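Local coordinates for protein hexokinase (Schistosoma mansoni, PDB 1BDG) that catalyses the ATP-dependent phosphorylation of glucose and other hexoses to hexose 6-phosphates, the entry step of glycolysis, at residues E14-F19 with R364-M369; K306-G311 with P357-I362; F54-T59 with E243-T248. One frame throughout, in Å; residues are numbered along the deposited sequence.

Interaction 1 of 3, residues E14-F19 with R364-M369; sequences EILKPF and RYACEM
Leu16 meets Tyr365, Ala366 and Met369 mainly through its methyl CD1, which reaches the surface of the facing helix, with CB also near Met369 CG. Its CG lies anti to the carbonyl carbon, and CD1 continues anti to CA (chi2 -178°), carrying the methyl straight out from the backbone of 14-19. There CD1 comes within 3.7 Å of Ala366 CA, with Ala366 CB slightly farther off. The same methyl lies 3.8 Å from Tyr365 CD2, approaching the ring obliquely, and the two side chains slide past each other in opposite directions. Tyr365 CG lies anti to its own backbone N (chi1 -176°), and the ring beyond it meets Leu16 through CD2 and CE2.

Met369 borders Leu16 one helical turn further on. Its CG packs 4.1 Å from Leu16 CD1 and also sits above one face of the Tyr365 ring, offset toward the rim, so the tyrosine and methionine of the same helix form one apolar surface. Here the end of the N-terminal helix 5-16 meets the long helix 357-389 of the predicted hexokinase large subdomain, with helix 288-304 as a third element: Leu16 and Phe19 touch its Ile298, while Ala366 touches its Val295. Phe9, earlier in the N-terminal helix, adds an edge-to-face contact to the Tyr365 ring.

Beyond CG, the methionine chain bends at chi2 (-46°) and again at chi3, and its methyl ends beside the backbone of 14-19, with Met369 CE 4.3 Å from Phe19 CB. The methyl also lies beside Leu16 O, which accepts a bond of 3.0 Å from Phe19 N in the 3-10 segment that follows the helix.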
loop_
_atom_site.group_PDB
_atom_site.type_symbol
_atom_site.label_atom_id
_atom_site.label_comp_id
_atom_site.label_asym_id
_atom_site.label_seq_id
_atom_site.Cartn_x
_atom_site.Cartn_y
_atom_site.Cartn_z
ATOM N N GLU A 14 -21.211 18.099 -11.917
ATOM C CA GLU A 14 -20.930 17.836 -13.318
ATOM C C GLU A 14 -19.436 17.611 -13.595
ATOM O O GLU A 14 -19.060 16.775 -14.426
ATOM C CB GLU A 14 -21.487 18.999 -14.148
ATOM C CG GLU A 14 -21.921 18.620 -15.548
ATOM C CD GLU A 14 -22.926 17.480 -15.562
ATOM O OE1 GLU A 14 -23.607 17.266 -14.519
ATOM O OE2 GLU A 14 -23.026 16.791 -16.613
ATOM N N ILE A 15 -18.592 18.341 -12.879
ATOM C CA ILE A 15 -17.139 18.244 -13.043
ATOM C C ILE A 15 -16.626 16.942 -12.420
ATOM O O ILE A 15 -15.808 16.222 -13.020
ATOM C CB ILE A 15 -16.437 19.506 -12.412
ATOM C CG1 ILE A 15 -16.894 20.759 -13.167
ATOM C CG2 ILE A 15 -14.906 19.372 -12.420
ATOM C CD1 ILE A 15 -16.881 22.010 -12.356
ATOM N N LEU A 16 -17.146 16.619 -11.235
ATOM C CA LEU A 16 -16.753 15.402 -10.525
ATOM C C LEU A 16 -17.507 14.151 -10.964
ATOM O O LEU A 16 -17.256 13.060 -10.464
ATOM C CB LEU A 16 -16.879 15.598 -9.017
ATOM C CG LEU A 16 -15.982 16.713 -8.491
ATOM C CD1 LEU A 16 -16.134 16.794 -7.005
ATOM C CD2 LEU A 16 -14.540 16.437 -8.869
ATOM N N LYS A 17 -18.373 14.292 -11.957
ATOM C CA LYS A 17 -19.134 13.145 -12.447
ATOM C C LYS A 17 -18.251 11.990 -12.959
ATOM O O LYS A 17 -18.557 10.828 -12.722
ATOM C CB LYS A 17 -20.175 13.583 -13.490
ATOM C CG LYS A 17 -21.360 12.644 -13.588
ATOM C CD LYS A 17 -22.541 13.247 -14.310
ATOM C CE LYS A 17 -23.479 12.113 -14.699
ATOM N NZ LYS A 17 -24.733 12.510 -15.393
ATOM N N PRO A 18 -17.116 12.288 -13.613
ATOM C CA PRO A 18 -16.266 11.199 -14.098
ATOM C C PRO A 18 -15.730 10.298 -13.003
ATOM O O PRO A 18 -15.096 9.298 -13.314
ATOM C CB PRO A 18 -15.136 11.938 -14.801
ATOM C CG PRO A 18 -15.835 13.091 -15.369
ATOM C CD PRO A 18 -16.655 13.561 -14.180
ATOM N N PHE A 19 -15.898 10.704 -11.737
ATOM C CA PHE A 19 -15.466 9.900 -10.580
ATOM C C PHE A 19 -16.577 8.942 -10.164
ATOM O O PHE A 19 -16.311 7.946 -9.509
ATOM C CB PHE A 19 -15.144 10.771 -9.366
ATOM C CG PHE A 19 -13.849 11.490 -9.450
ATOM C CD1 PHE A 19 -13.741 12.672 -10.173
ATOM C CD2 PHE A 19 -12.744 11.025 -8.763
ATOM C CE1 PHE A 19 -12.554 13.390 -10.212
ATOM C CE2 PHE A 19 -11.535 11.743 -8.794
ATOM C CZ PHE A 19 -11.447 12.932 -9.524
ATOM N N ARG A 364 -16.514 18.911 0.807
ATOM C CA ARG A 364 -16.834 17.597 1.391
ATOM C C ARG A 364 -17.294 16.636 0.284
ATOM O O ARG A 364 -17.121 15.425 0.374
ATOM C CB ARG A 364 -17.924 17.715 2.471
ATOM C CG ARG A 364 -18.077 16.478 3.359
ATOM C CD ARG A 364 -19.527 16.016 3.415
ATOM N NE ARG A 364 -19.784 14.929 4.366
ATOM C CZ ARG A 364 -19.285 13.692 4.273
ATOM N NH1 ARG A 364 -18.472 13.362 3.265
ATOM N NH2 ARG A 364 -19.624 12.767 5.181
ATOM N N TYR A 365 -17.878 17.187 -0.768
ATOM C CA TYR A 365 -18.334 16.376 -1.883
ATOM C C TYR A 365 -17.099 15.907 -2.659
ATOM O O TYR A 365 -17.015 14.751 -3.076
ATOM C CB TYR A 365 -19.260 17.203 -2.772
ATOM C CG TYR A 365 -19.880 16.438 -3.910
ATOM C CD1 TYR A 365 -20.914 15.536 -3.688
ATOM C CD2 TYR A 365 -19.446 16.641 -5.221
ATOM C CE1 TYR A 365 -21.507 14.857 -4.745
ATOM C CE2 TYR A 365 -20.024 15.970 -6.283
ATOM C CZ TYR A 365 -21.055 15.083 -6.045
ATOM O OH TYR A 365 -21.647 14.448 -7.105
ATOM N N ALA A 366 -16.126 16.794 -2.825
ATOM C CA ALA A 366 -14.904 16.432 -3.519
ATOM C C ALA A 366 -14.228 15.261 -2.789
ATOM O O ALA A 366 -13.838 14.292 -3.425
ATOM C CB ALA A 366 -13.978 17.645 -3.634
ATOM N N CYS A 367 -14.151 15.330 -1.458
ATOM C CA CYS A 367 -13.568 14.260 -0.625
ATOM C C CYS A 367 -14.317 12.938 -0.818
ATOM O O CYS A 367 -13.712 11.920 -1.143
ATOM C CB CYS A 367 -13.633 14.605 0.873
ATOM S SG CYS A 367 -12.489 15.859 1.486
ATOM N N GLU A 368 -15.621 12.961 -0.533
ATOM C CA GLU A 368 -16.508 11.806 -0.681
ATOM C C GLU A 368 -16.334 11.116 -2.041
ATOM O O GLU A 368 -16.256 9.894 -2.115
ATOM C CB GLU A 368 -17.979 12.245 -0.518
ATOM C CG GLU A 368 -18.991 11.158 -0.865
ATOM C CD GLU A 368 -20.408 11.689 -1.100
ATOM O OE1 GLU A 368 -20.657 12.333 -2.149
ATOM O OE2 GLU A 368 -21.287 11.429 -0.249
ATOM N N MET A 369 -16.292 11.901 -3.115
ATOM C CA MET A 369 -16.132 11.356 -4.454
ATOM C C MET A 369 -14.837 10.581 -4.546
ATOM O O MET A 369 -14.831 9.397 -4.891
ATOM C CB MET A 369 -16.122 12.460 -5.518
ATOM C CG MET A 369 -17.452 13.138 -5.749
ATOM S SD MET A 369 -18.796 11.986 -5.896
ATOM C CE MET A 369 -18.918 11.820 -7.648
#

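Interaction 2 of 3, residues K306-G311 with P357-I362; sequences KILFRG and PIDNRI
Asp359 turns its carboxylate toward Phe309 and Arg310 because its CG lies beside its backbone N, anti to the carbonyl carbon (chi1 -59°), while the Arg310 chain bends at both chi2 and chi3, and the guanidinium at its end meets the carboxylate. The two oxygens divide the work. OD2 is gripped by the end of the guanidinium: Arg310 NH1 and Arg310 NH2 each lie 3.0 Å from Asp359 OD2, OD2 offering its syn lone pair to NH2 while NH1 arrives on the same syn side, slightly out of the carboxylate plane. The two flat groups are turned 42° from each other, and both of these bonds are well bent. Asp359 OD2 also accepts from the backbone N of Glu356, just ahead of the helix. OD1 takes the backbone instead, with Phe309 N 3.1 Å from Asp359 OD1 and placed above the carboxylate, 54° out of its plane.

The Phe309 ring stands beside the same carboxylate, its CD1 3.5 Å from Asp359 CG, with OD2 at the ring edge and in its plane. Apolar groups flank this polar cluster. Leu308 CD2 lies 3.6 Å from Ile362 CG2, and Ile307 CG2 lies 4.0 Å from Ile362 CD1, the two isoleucines crossing at about a right angle. Val303 and Ile299 of helix 288-304 back Leu308, and Leu346 of helix 340-349 touches both Phe309 and Asp359.

The carboxylate sits in the first turn of its helix, where the helix end would be expected to stabilise its negative charge. Helix 288-304 closes in a Schellman motif with Lys306 as its C-prime residue, and the loop that follows is fastened through Asp359 to the N-terminal turn of helix 357-389, within the predicted large subdomain of the hexokinase fold.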
loop_
_atom_site.group_PDB
_atom_site.type_symbol
_atom_site.label_atom_id
_atom_site.label_comp_id
_atom_site.label_asym_id
_atom_site.label_seq_id
_atom_site.Cartn_x
_atom_site.Cartn_y
_atom_site.Cartn_z
ATOM N N LYS A 306 -13.295 29.969 -10.527
ATOM C CA LYS A 306 -14.078 30.829 -9.648
ATOM C C LYS A 306 -15.226 30.104 -8.907
ATOM O O LYS A 306 -16.151 30.743 -8.402
ATOM C CB LYS A 306 -14.634 32.013 -10.455
ATOM C CG LYS A 306 -13.690 33.213 -10.601
ATOM C CD LYS A 306 -12.376 32.864 -11.324
ATOM C CE LYS A 306 -11.505 34.111 -11.571
ATOM N NZ LYS A 306 -10.245 33.758 -12.292
ATOM N N ILE A 307 -15.155 28.780 -8.814
ATOM C CA ILE A 307 -16.200 28.009 -8.139
ATOM C C ILE A 307 -15.920 27.788 -6.652
ATOM O O ILE A 307 -16.785 27.324 -5.924
ATOM C CB ILE A 307 -16.470 26.666 -8.872
ATOM C CG1 ILE A 307 -16.676 26.929 -10.376
ATOM C CG2 ILE A 307 -17.741 26.005 -8.343
ATOM C CD1 ILE A 307 -16.932 25.690 -11.247
ATOM N N LEU A 308 -14.726 28.153 -6.199
ATOM C CA LEU A 308 -14.332 28.037 -4.793
ATOM C C LEU A 308 -13.568 29.282 -4.340
ATOM O O LEU A 308 -12.898 29.939 -5.123
ATOM C CB LEU A 308 -13.427 26.818 -4.544
ATOM C CG LEU A 308 -13.922 25.477 -3.982
ATOM C CD1 LEU A 308 -12.756 24.750 -3.334
ATOM C CD2 LEU A 308 -15.003 25.673 -2.957
ATOM N N PHE A 309 -13.667 29.587 -3.056
ATOM C CA PHE A 309 -12.982 30.727 -2.441
ATOM C C PHE A 309 -12.945 32.002 -3.305
ATOM O O PHE A 309 -11.956 32.730 -3.311
ATOM C CB PHE A 309 -11.555 30.322 -2.036
ATOM C CG PHE A 309 -11.461 28.956 -1.381
ATOM C CD1 PHE A 309 -12.463 28.494 -0.532
ATOM C CD2 PHE A 309 -10.351 28.136 -1.611
ATOM C CE1 PHE A 309 -12.362 27.244 0.074
ATOM C CE2 PHE A 309 -10.248 26.884 -1.007
ATOM C CZ PHE A 309 -11.255 26.441 -0.164
ATOM N N ARG A 310 -14.034 32.265 -4.021
ATOM C CA ARG A 310 -14.134 33.441 -4.889
ATOM C C ARG A 310 -12.946 33.600 -5.822
ATOM O O ARG A 310 -12.637 34.712 -6.251
ATOM C CB ARG A 310 -14.321 34.723 -4.061
ATOM C CG ARG A 310 -15.762 35.073 -3.799
ATOM C CD ARG A 310 -16.431 33.935 -3.069
ATOM N NE ARG A 310 -15.731 33.630 -1.822
ATOM C CZ ARG A 310 -15.977 32.563 -1.069
ATOM N NH1 ARG A 310 -16.903 31.690 -1.441
ATOM N NH2 ARG A 310 -15.295 32.372 0.054
ATOM N N GLY A 311 -12.293 32.485 -6.139
ATOM C CA GLY A 311 -11.144 32.515 -7.029
ATOM C C GLY A 311 -9.795 32.688 -6.350
ATOM O O GLY A 311 -8.774 32.722 -7.025
ATOM N N PRO A 357 -20.092 28.560 3.403
ATOM C CA PRO A 357 -20.836 27.302 3.422
ATOM C C PRO A 357 -20.732 26.549 2.087
ATOM O O PRO A 357 -20.532 25.334 2.075
ATOM C CB PRO A 357 -22.261 27.768 3.719
ATOM C CG PRO A 357 -22.009 28.834 4.743
ATOM C CD PRO A 357 -20.828 29.599 4.158
ATOM N N ILE A 358 -20.843 27.253 0.966
ATOM C CA ILE A 358 -20.726 26.561 -0.316
ATOM C C ILE A 358 -19.367 25.888 -0.437
ATOM O O ILE A 358 -19.271 24.765 -0.913
ATOM C CB ILE A 358 -20.837 27.478 -1.530
ATOM C CG1 ILE A 358 -21.034 28.924 -1.108
ATOM C CG2 ILE A 358 -21.887 26.947 -2.490
ATOM C CD1 ILE A 358 -20.483 29.904 -2.136
ATOM N N ASP A 359 -18.319 26.575 0.013
ATOM C CA ASP A 359 -16.973 26.037 -0.090
ATOM C C ASP A 359 -16.851 24.744 0.691
ATOM O O ASP A 359 -16.275 23.758 0.203
ATOM C CB ASP A 359 -15.944 27.052 0.405
ATOM C CG ASP A 359 -15.990 28.357 -0.361
ATOM O OD1 ASP A 359 -16.094 28.342 -1.606
ATOM O OD2 ASP A 359 -15.907 29.403 0.300
ATOM N N ASN A 360 -17.404 24.757 1.901
ATOM C CA ASN A 360 -17.381 23.593 2.774
ATOM C C ASN A 360 -18.153 22.462 2.113
ATOM O O ASN A 360 -17.646 21.336 1.995
ATOM C CB ASN A 360 -18.006 23.938 4.121
ATOM C CG ASN A 360 -17.139 24.857 4.953
ATOM O OD1 ASN A 360 -17.618 25.490 5.896
ATOM N ND2 ASN A 360 -15.847 24.898 4.652
ATOM N N ARG A 361 -19.366 22.764 1.660
ATOM C CA ARG A 361 -20.206 21.773 0.993
ATOM C C ARG A 361 -19.508 21.195 -0.250
ATOM O O ARG A 361 -19.401 19.977 -0.405
ATOM C CB ARG A 361 -21.561 22.379 0.621
ATOM C CG ARG A 361 -22.407 21.429 -0.184
ATOM C CD ARG A 361 -23.879 21.695 -0.052
ATOM N NE ARG A 361 -24.533 21.828 -1.348
ATOM C CZ ARG A 361 -25.849 21.915 -1.507
ATOM N NH1 ARG A 361 -26.648 21.869 -0.436
ATOM N NH2 ARG A 361 -26.365 22.095 -2.720
ATOM N N ILE A 362 -19.033 22.083 -1.125
ATOM C CA ILE A 362 -18.307 21.701 -2.341
ATOM C C ILE A 362 -17.098 20.825 -1.988
ATOM O O ILE A 362 -16.893 19.795 -2.612
ATOM C CB ILE A 362 -17.817 22.964 -3.134
ATOM C CG1 ILE A 362 -18.978 23.587 -3.913
ATOM C CG2 ILE A 362 -16.625 22.637 -4.018
ATOM C CD1 ILE A 362 -18.629 24.874 -4.588
#

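Interaction 3 of 3, residues F54-T59 with E243-T248; sequences FPSYVT and EVVINT
The Phe54 ring meets the backbone of Asn247 obliquely, its CD2 4.1 Å from Asn247 O, and it also touches Pro146 and Val148. The Pro55 ring projects from the other side of the sheet, where its CB lies 4.2 Å from Ile246 CD1. The flat Asn247 amide is on the Phe54 side; its OD1 accepts from Asn223 ND2, and its ND2 makes a weak bond to Glu249.

Phe54 and Asn247 form a hydrogen-bonded antiparallel pair, strong one way, Asn247 N to Phe54 O at 2.8 Å, and weak the other. Pro55 and Ile246 follow as a non-hydrogen-bonded pair. Strand 54-55 is thereby added as the outermost strand beside 243-247 in the mixed sheet of the predicted large subdomain, part of the actin-like ATPase fold. Asn223 and Glu249 bind the sugar, and their bonds to the Asn247 side chain, about 5 Å from the bound glucose, are consistent with a second-shell role.

Beyond the pairing, Val245 O is gripped twice by one residue. Ser56 N, 3.1 Å from Val245 O, arrives nearly along the C=O axis, whereas Ser56 OG, turned between its backbone N and carbonyl carbon (chi1 67°), donates at 2.6 Å to Val245 O from outside the carbonyl plane. Val245 N returns a bond to Val58 O, and the two valine side chains lie side by side against Val199 of helix 197-206.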
loop_
_atom_site.group_PDB
_atom_site.type_symbol
_atom_site.label_atom_id
_atom_site.label_comp_id
_atom_site.label_asym_id
_atom_site.label_seq_id
_atom_site.Cartn_x
_atom_site.Cartn_y
_atom_site.Cartn_z
ATOM N N PHE A 54 5.483 -10.846 -9.209
ATOM C CA PHE A 54 6.762 -11.371 -8.730
ATOM C C PHE A 54 6.620 -12.501 -7.710
ATOM O O PHE A 54 6.033 -12.299 -6.642
ATOM C CB PHE A 54 7.597 -10.274 -8.059
ATOM C CG PHE A 54 7.878 -9.086 -8.920
ATOM C CD1 PHE A 54 8.810 -9.158 -9.943
ATOM C CD2 PHE A 54 7.259 -7.870 -8.663
ATOM C CE1 PHE A 54 9.126 -8.024 -10.696
ATOM C CE2 PHE A 54 7.567 -6.747 -9.405
ATOM C CZ PHE A 54 8.507 -6.824 -10.424
ATOM N N PRO A 55 7.125 -13.709 -8.030
ATOM C CA PRO A 55 7.012 -14.787 -7.048
ATOM C C PRO A 55 7.930 -14.408 -5.893
ATOM O O PRO A 55 9.028 -13.891 -6.110
ATOM C CB PRO A 55 7.541 -15.999 -7.809
ATOM C CG PRO A 55 8.494 -15.401 -8.777
ATOM C CD PRO A 55 7.750 -14.200 -9.268
ATOM N N SER A 56 7.438 -14.581 -4.672
ATOM C CA SER A 56 8.197 -14.250 -3.473
ATOM C C SER A 56 9.044 -15.424 -2.953
ATOM O O SER A 56 9.838 -15.261 -2.022
ATOM C CB SER A 56 7.223 -13.826 -2.391
ATOM O OG SER A 56 6.440 -14.943 -2.011
ATOM N N TYR A 57 8.854 -16.602 -3.540
ATOM C CA TYR A 57 9.554 -17.812 -3.128
ATOM C C TYR A 57 9.193 -18.289 -1.717
ATOM O O TYR A 57 9.898 -19.101 -1.124
ATOM C CB TYR A 57 11.064 -17.682 -3.324
ATOM C CG TYR A 57 11.503 -17.948 -4.738
ATOM C CD1 TYR A 57 11.552 -16.931 -5.672
ATOM C CD2 TYR A 57 11.844 -19.225 -5.142
ATOM C CE1 TYR A 57 11.928 -17.176 -6.976
ATOM C CE2 TYR A 57 12.216 -19.486 -6.446
ATOM C CZ TYR A 57 12.258 -18.455 -7.367
ATOM O OH TYR A 57 12.625 -18.707 -8.674
ATOM N N VAL A 58 8.128 -17.724 -1.160
ATOM C CA VAL A 58 7.630 -18.170 0.130
ATOM C C VAL A 58 6.599 -19.175 -0.348
ATOM O O VAL A 58 5.572 -18.796 -0.914
ATOM C CB VAL A 58 6.872 -17.088 0.910
ATOM C CG1 VAL A 58 6.220 -17.706 2.129
ATOM C CG2 VAL A 58 7.808 -16.005 1.353
ATOM N N THR A 59 6.924 -20.452 -0.240
ATOM C CA THR A 59 6.001 -21.476 -0.682
ATOM C C THR A 59 5.020 -21.932 0.412
ATOM O O THR A 59 3.806 -21.929 0.195
ATOM C CB THR A 59 6.767 -22.637 -1.316
ATOM O OG1 THR A 59 7.785 -23.092 -0.414
ATOM C CG2 THR A 59 7.438 -22.167 -2.596
ATOM N N GLU A 243 2.638 -24.666 -4.122
ATOM C CA GLU A 243 2.341 -23.225 -4.153
ATOM C C GLU A 243 3.459 -22.236 -3.818
ATOM O O GLU A 243 4.531 -22.601 -3.305
ATOM C CB GLU A 243 1.161 -22.944 -3.217
ATOM C CG GLU A 243 0.017 -23.936 -3.318
ATOM C CD GLU A 243 -1.117 -23.608 -2.380
ATOM O OE1 GLU A 243 -0.874 -23.565 -1.161
ATOM O OE2 GLU A 243 -2.247 -23.395 -2.867
ATOM N N VAL A 244 3.154 -20.966 -4.082
ATOM C CA VAL A 244 4.051 -19.835 -3.833
ATOM C C VAL A 244 3.233 -18.554 -3.641
ATOM O O VAL A 244 2.206 -18.348 -4.292
ATOM C CB VAL A 244 5.039 -19.604 -4.998
ATOM C CG1 VAL A 244 4.305 -19.048 -6.223
ATOM C CG2 VAL A 244 6.163 -18.674 -4.564
ATOM N N VAL A 245 3.661 -17.724 -2.705
ATOM C CA VAL A 245 2.960 -16.486 -2.464
ATOM C C VAL A 245 3.407 -15.552 -3.563
ATOM O O VAL A 245 4.601 -15.368 -3.764
ATOM C CB VAL A 245 3.281 -15.902 -1.056
ATOM C CG1 VAL A 245 2.581 -14.567 -0.859
ATOM C CG2 VAL A 245 2.823 -16.868 0.026
ATOM N N ILE A 246 2.455 -15.044 -4.335
ATOM C CA ILE A 246 2.759 -14.123 -5.421
ATOM C C ILE A 246 2.593 -12.678 -4.980
ATOM O O ILE A 246 1.612 -12.343 -4.327
ATOM C CB ILE A 246 1.831 -14.363 -6.640
ATOM C CG1 ILE A 246 2.225 -15.650 -7.371
ATOM C CG2 ILE A 246 1.916 -13.196 -7.615
ATOM C CD1 ILE A 246 3.442 -15.513 -8.240
ATOM N N ASN A 247 3.565 -11.838 -5.311
ATOM C CA ASN A 247 3.497 -10.416 -5.001
ATOM C C ASN A 247 3.025 -9.779 -6.314
ATOM O O ASN A 247 3.803 -9.578 -7.259
ATOM C CB ASN A 247 4.869 -9.888 -4.593
ATOM C CG ASN A 247 4.884 -8.385 -4.384
ATOM O OD1 ASN A 247 3.848 -7.736 -4.297
ATOM N ND2 ASN A 247 6.072 -7.829 -4.295
ATOM N N THR A 248 1.726 -9.509 -6.376
ATOM C CA THR A 248 1.093 -8.956 -7.562
ATOM C C THR A 248 1.712 -7.653 -7.991
ATOM O O THR A 248 2.068 -7.494 -9.150
ATOM C CB THR A 248 -0.409 -8.759 -7.332
ATOM O OG1 THR A 248 -0.608 -7.729 -6.357
ATOM C CG2 THR A 248 -1.027 -10.052 -6.827
HETATM O O HOH W 1 0.763 -23.110 0.775
#

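Overall arrangement
From the N terminus, helix 5-16 and the turn after it supply the first half of interaction 1, whose partner comes 345 residues later, so this contact spans the widest loop and the other two nest inside it. Interaction 3 is the first to close: 54-59 meets 243-248, and the intervening chain includes the region assigned to the small subdomain, 63-195. Interaction 2 follows in series, joining the loop after helix 288-304 to the start of helix 357-389, and interaction 1 closes last, at 364-369. Interactions 1 and 2 share that helix and touch where Ile15 CD1 lies 3.8 Å from Ile307 CD1. Interaction 3 lies on the opposite side of the chain's centre, its nearest atoms about 22 Å from those of interaction 1.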